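Local atomic coordinates of peptidylprolyl isomerase PrsA (Bacillus anthracis, PDB entry 6VJ4), a protein that catalyses cis-trans isomerisation of peptidyl-prolyl bonds, helps secreted proteins to fold after translocation and is important for secretion of the protective antigen. Residues A[168-171]-A[172-176]; A[200-203]-A[204-208]. All coordinates share one frame; numbering follows the deposited sequence.

Interaction 1: residues A[168-171]-A[172-176]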
# COMPACT_ATOMS: atom_id res chain seq x y z
N PHE A 168 16.56 24.90 -18.91
CA PHE A 168 17.13 25.39 -20.18
C PHE A 168 16.09 26.24 -20.91
O PHE A 168 16.38 27.33 -21.38
CB PHE A 168 17.50 24.21 -21.08
CG PHE A 168 18.14 24.61 -22.37
CD1 PHE A 168 17.38 25.01 -23.45
CD2 PHE A 168 19.52 24.53 -22.53
CE1 PHE A 168 17.98 25.36 -24.65
CE2 PHE A 168 20.11 24.88 -23.73
CZ PHE A 168 19.34 25.31 -24.78
N GLU A 169 14.87 25.71 -20.95
CA GLU A 169 13.77 26.39 -21.68
C GLU A 169 13.51 27.77 -21.09
O GLU A 169 13.31 28.72 -21.88
CB GLU A 169 12.51 25.55 -21.63
CG GLU A 169 11.33 26.23 -22.28
CD GLU A 169 10.11 25.36 -22.51
OE1 GLU A 169 10.27 24.12 -22.64
OE2 GLU A 169 9.01 25.93 -22.53
N THR A 170 13.45 27.86 -19.76
CA THR A 170 13.15 29.14 -19.07
C THR A 170 14.17 30.19 -19.49
O THR A 170 13.78 31.33 -19.83
CB THR A 170 13.08 28.96 -17.55
OG1 THR A 170 11.95 28.12 -17.31
CG2 THR A 170 12.95 30.27 -16.82
N ALA A 171 15.45 29.80 -19.51
CA ALA A 171 16.50 30.76 -19.88
C ALA A 171 16.43 31.12 -21.36
O ALA A 171 16.57 32.33 -21.69
CB ALA A 171 17.84 30.16 -19.54
N ALA A 172 16.24 30.12 -22.23
CA ALA A 172 16.25 30.35 -23.68
C ALA A 172 15.15 31.34 -24.09
O ALA A 172 15.42 32.22 -24.92
CB ALA A 172 16.09 29.02 -24.39
N TYR A 173 13.98 31.20 -23.50
CA TYR A 173 12.85 32.06 -23.93
C TYR A 173 13.01 33.49 -23.40
O TYR A 173 12.26 34.39 -23.89
CB TYR A 173 11.51 31.43 -23.53
CG TYR A 173 11.02 30.39 -24.50
CD1 TYR A 173 10.42 30.77 -25.69
CD2 TYR A 173 11.12 29.03 -24.23
CE1 TYR A 173 9.90 29.84 -26.56
CE2 TYR A 173 10.66 28.09 -25.14
CZ TYR A 173 10.01 28.50 -26.29
OH TYR A 173 9.54 27.57 -27.16
N LYS A 174 13.89 33.70 -22.42
CA LYS A 174 14.12 35.08 -21.92
C LYS A 174 15.07 35.84 -22.85
O LYS A 174 15.16 37.07 -22.74
CB LYS A 174 14.65 35.04 -20.49
CG LYS A 174 13.61 34.76 -19.43
CD LYS A 174 14.06 35.10 -18.03
CE LYS A 174 12.92 35.14 -17.03
NZ LYS A 174 12.36 33.79 -16.76
N LEU A 175 15.84 35.12 -23.67
CA LEU A 175 16.84 35.78 -24.54
C LEU A 175 16.20 36.51 -25.73
O LEU A 175 15.07 36.15 -26.13
CB LEU A 175 17.82 34.73 -25.09
CG LEU A 175 18.66 34.02 -24.05
CD1 LEU A 175 19.40 32.86 -24.70
CD2 LEU A 175 19.61 34.99 -23.38
N LYS A 176 16.94 37.48 -26.25
CA LYS A 176 16.65 38.18 -27.52
C LYS A 176 17.48 37.48 -28.60
O LYS A 176 18.49 36.85 -28.24
CB LYS A 176 16.94 39.67 -27.36
CG LYS A 176 16.03 40.35 -26.35
CD LYS A 176 16.27 41.83 -26.19
CE LYS A 176 15.31 42.47 -25.21
NZ LYS A 176 13.90 42.29 -25.62
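E169 and Y173, one helical turn apart, meet through carbon: in the E169 conformer given here, E169 CG lies at the edge of the phenol, in the ring plane and 3.4 Å from Y173 CD2. With CG anti to the backbone N (chi1 176°) and the chain extended beyond it, the E169 carboxylate is carried past the ring, its plane turned 57° from it. A long acid suits this place, since its oxygens reach S161, the backbone N of G162 and K107, while the Y173 hydroxyl bonds to the carbonyl of P108.

Among apolar groups, F168 CE1 approaches A172 CB at 4.1 Å. The methyl of A172 touches I110, consistent with close packing of the helix on the strand, and the F168 ring makes edge-to-face contacts with H114 and H191. Helix 166-174 thus packs on the antiparallel sheet of the PpiC-type (parvulin) domain, with A171 and L175 also touching I193.

In the backbone, A172 N to F168 O (2.9 Å) and Y173 N to E169 O (3.0 Å) are nearly straight i to i+4 bonds. K174 N bonds to A171 O at 3.1 Å, from above the carbonyl plane, and L175 N to A172 O, both i to i+3.

On the exposed side T170 and K174 run alongside each other, T170 CG2 lying 3.6 Å from K174 NZ, while T170 OG1 bonds back to the carbonyl of P166.

Interaction 2: residues A[200-203]-A[204-208]; sequences DLKP and YDEVK
K202 and E206 cross at the start of helix 204-220, the lysine's long methylene chain lying over the acid. In the K202 conformer modelled here, K202 CD is 3.1 Å from E206 OE1, a tight and doubtful approach, and K202 NZ stays 5.0 Å from E206 OE1, so any attraction is probably modest. E206 OE2 comes within 3.4 Å of P203 CD; E206 reaches back because its CG is anti to the backbone N (chi1 -171°). K202 CB also comes to 3.8 Å of V207 CG1.

P203 takes the N-cap position, where its missing N-H costs the helix nothing. Its carbonyl oxygen receives E206 N at 2.9 Å and a weak bond from V207 N, which also bonds to Y204 O. D205 and E206 lie in the first turn, where acids would suit the positive end of the helix dipole. K208 NZ forms a salt bridge to D205 OD1 at 2.9 Å, and K208 CB lies over one face of the Y204 ring.

On the surface, the chain here passes from strand 189-198 into helix 204-220; Y204 packs against helix 99-104, its hydroxyl bonded to E99 and its ring edge-to-face with Y106.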
# COMPACT_ATOMS: atom_id res chain seq x y z
N ASP A 200 6.95 32.45 -35.98
CA ASP A 200 5.65 33.09 -35.74
C ASP A 200 4.79 32.08 -34.96
O ASP A 200 5.00 30.83 -35.11
CB ASP A 200 5.02 33.49 -37.08
CG ASP A 200 5.89 34.42 -37.92
OD1 ASP A 200 6.63 35.24 -37.33
OD2 ASP A 200 5.85 34.31 -39.18
N LEU A 201 3.89 32.58 -34.13
CA LEU A 201 3.01 31.70 -33.35
C LEU A 201 1.57 31.92 -33.80
O LEU A 201 1.10 33.07 -33.81
CB LEU A 201 3.22 32.01 -31.87
CG LEU A 201 2.40 31.17 -30.89
CD1 LEU A 201 2.69 29.69 -31.06
CD2 LEU A 201 2.66 31.61 -29.46
N LYS A 202 0.89 30.84 -34.20
CA LYS A 202 -0.53 30.93 -34.61
C LYS A 202 -1.39 31.13 -33.37
O LYS A 202 -0.95 30.90 -32.25
CB LYS A 202 -0.94 29.67 -35.38
CG LYS A 202 -0.43 29.59 -36.81
CD LYS A 202 -0.76 28.28 -37.49
CE LYS A 202 -0.28 28.20 -38.92
NZ LYS A 202 1.20 28.27 -39.00
N PRO A 203 -2.65 31.57 -33.52
CA PRO A 203 -3.52 31.75 -32.36
C PRO A 203 -3.70 30.45 -31.59
O PRO A 203 -3.70 29.38 -32.20
CB PRO A 203 -4.84 32.21 -32.99
CG PRO A 203 -4.43 32.78 -34.31
CD PRO A 203 -3.33 31.87 -34.79
N TYR A 204 -3.87 30.58 -30.29
CA TYR A 204 -4.02 29.43 -29.36
C TYR A 204 -5.05 28.42 -29.86
O TYR A 204 -4.75 27.24 -29.88
CB TYR A 204 -4.36 29.94 -27.97
CG TYR A 204 -4.53 28.85 -26.95
CD1 TYR A 204 -3.44 28.11 -26.54
CD2 TYR A 204 -5.77 28.54 -26.43
CE1 TYR A 204 -3.58 27.10 -25.61
CE2 TYR A 204 -5.93 27.52 -25.50
CZ TYR A 204 -4.82 26.81 -25.08
OH TYR A 204 -4.95 25.81 -24.17
N ASP A 205 -6.25 28.88 -30.20
CA ASP A 205 -7.33 27.95 -30.62
C ASP A 205 -6.90 27.14 -31.84
O ASP A 205 -7.36 25.99 -31.99
CB ASP A 205 -8.62 28.74 -30.86
CG ASP A 205 -9.26 29.20 -29.58
OD1 ASP A 205 -8.90 28.65 -28.53
OD2 ASP A 205 -10.14 30.08 -29.63
N GLU A 206 -6.01 27.70 -32.65
CA GLU A 206 -5.59 27.04 -33.91
C GLU A 206 -4.59 25.93 -33.61
O GLU A 206 -4.61 24.94 -34.35
CB GLU A 206 -5.05 28.09 -34.88
CG GLU A 206 -4.80 27.56 -36.27
CD GLU A 206 -4.36 28.59 -37.30
OE1 GLU A 206 -3.75 28.17 -38.30
OE2 GLU A 206 -4.64 29.79 -37.11
N VAL A 207 -3.80 26.05 -32.53
CA VAL A 207 -2.73 25.04 -32.27
C VAL A 207 -2.92 24.26 -30.96
O VAL A 207 -2.15 23.32 -30.77
CB VAL A 207 -1.36 25.75 -32.27
CG1 VAL A 207 -1.04 26.35 -33.63
CG2 VAL A 207 -1.30 26.80 -31.18
N LYS A 208 -3.91 24.57 -30.12
CA LYS A 208 -4.01 23.90 -28.79
C LYS A 208 -4.20 22.38 -28.95
O LYS A 208 -3.65 21.65 -28.12
CB LYS A 208 -5.12 24.55 -27.96
CG LYS A 208 -6.55 24.41 -28.49
CD LYS A 208 -7.54 25.29 -27.74
CE LYS A 208 -8.98 25.08 -28.15
NZ LYS A 208 -9.87 26.11 -27.54

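Overall arrangement
Followed from the N terminus, the chain first builds helices 28-41 to 99-104, then enters the sheet with strand 110-117. Interaction 1 comes later, on helix 166-174, after strand 155-159; the chain then returns through strands 184-186 and 189-198. Interaction 2 follows where it leaves the sheet for helix 204-220. Both are local, each turning within one continuous run of residues, so neither closes a long loop; they stand in series, neither nested nor crossed. The centres of interaction 1 and interaction 2 lie about 20 Å apart. The nearest atoms of interaction 1 and interaction 2 are about 8 Å apart. Interaction 1 belongs to the isomerase domain's sheet-packed helix, interaction 2 to the turn from strand 189-198 into helix 204-220.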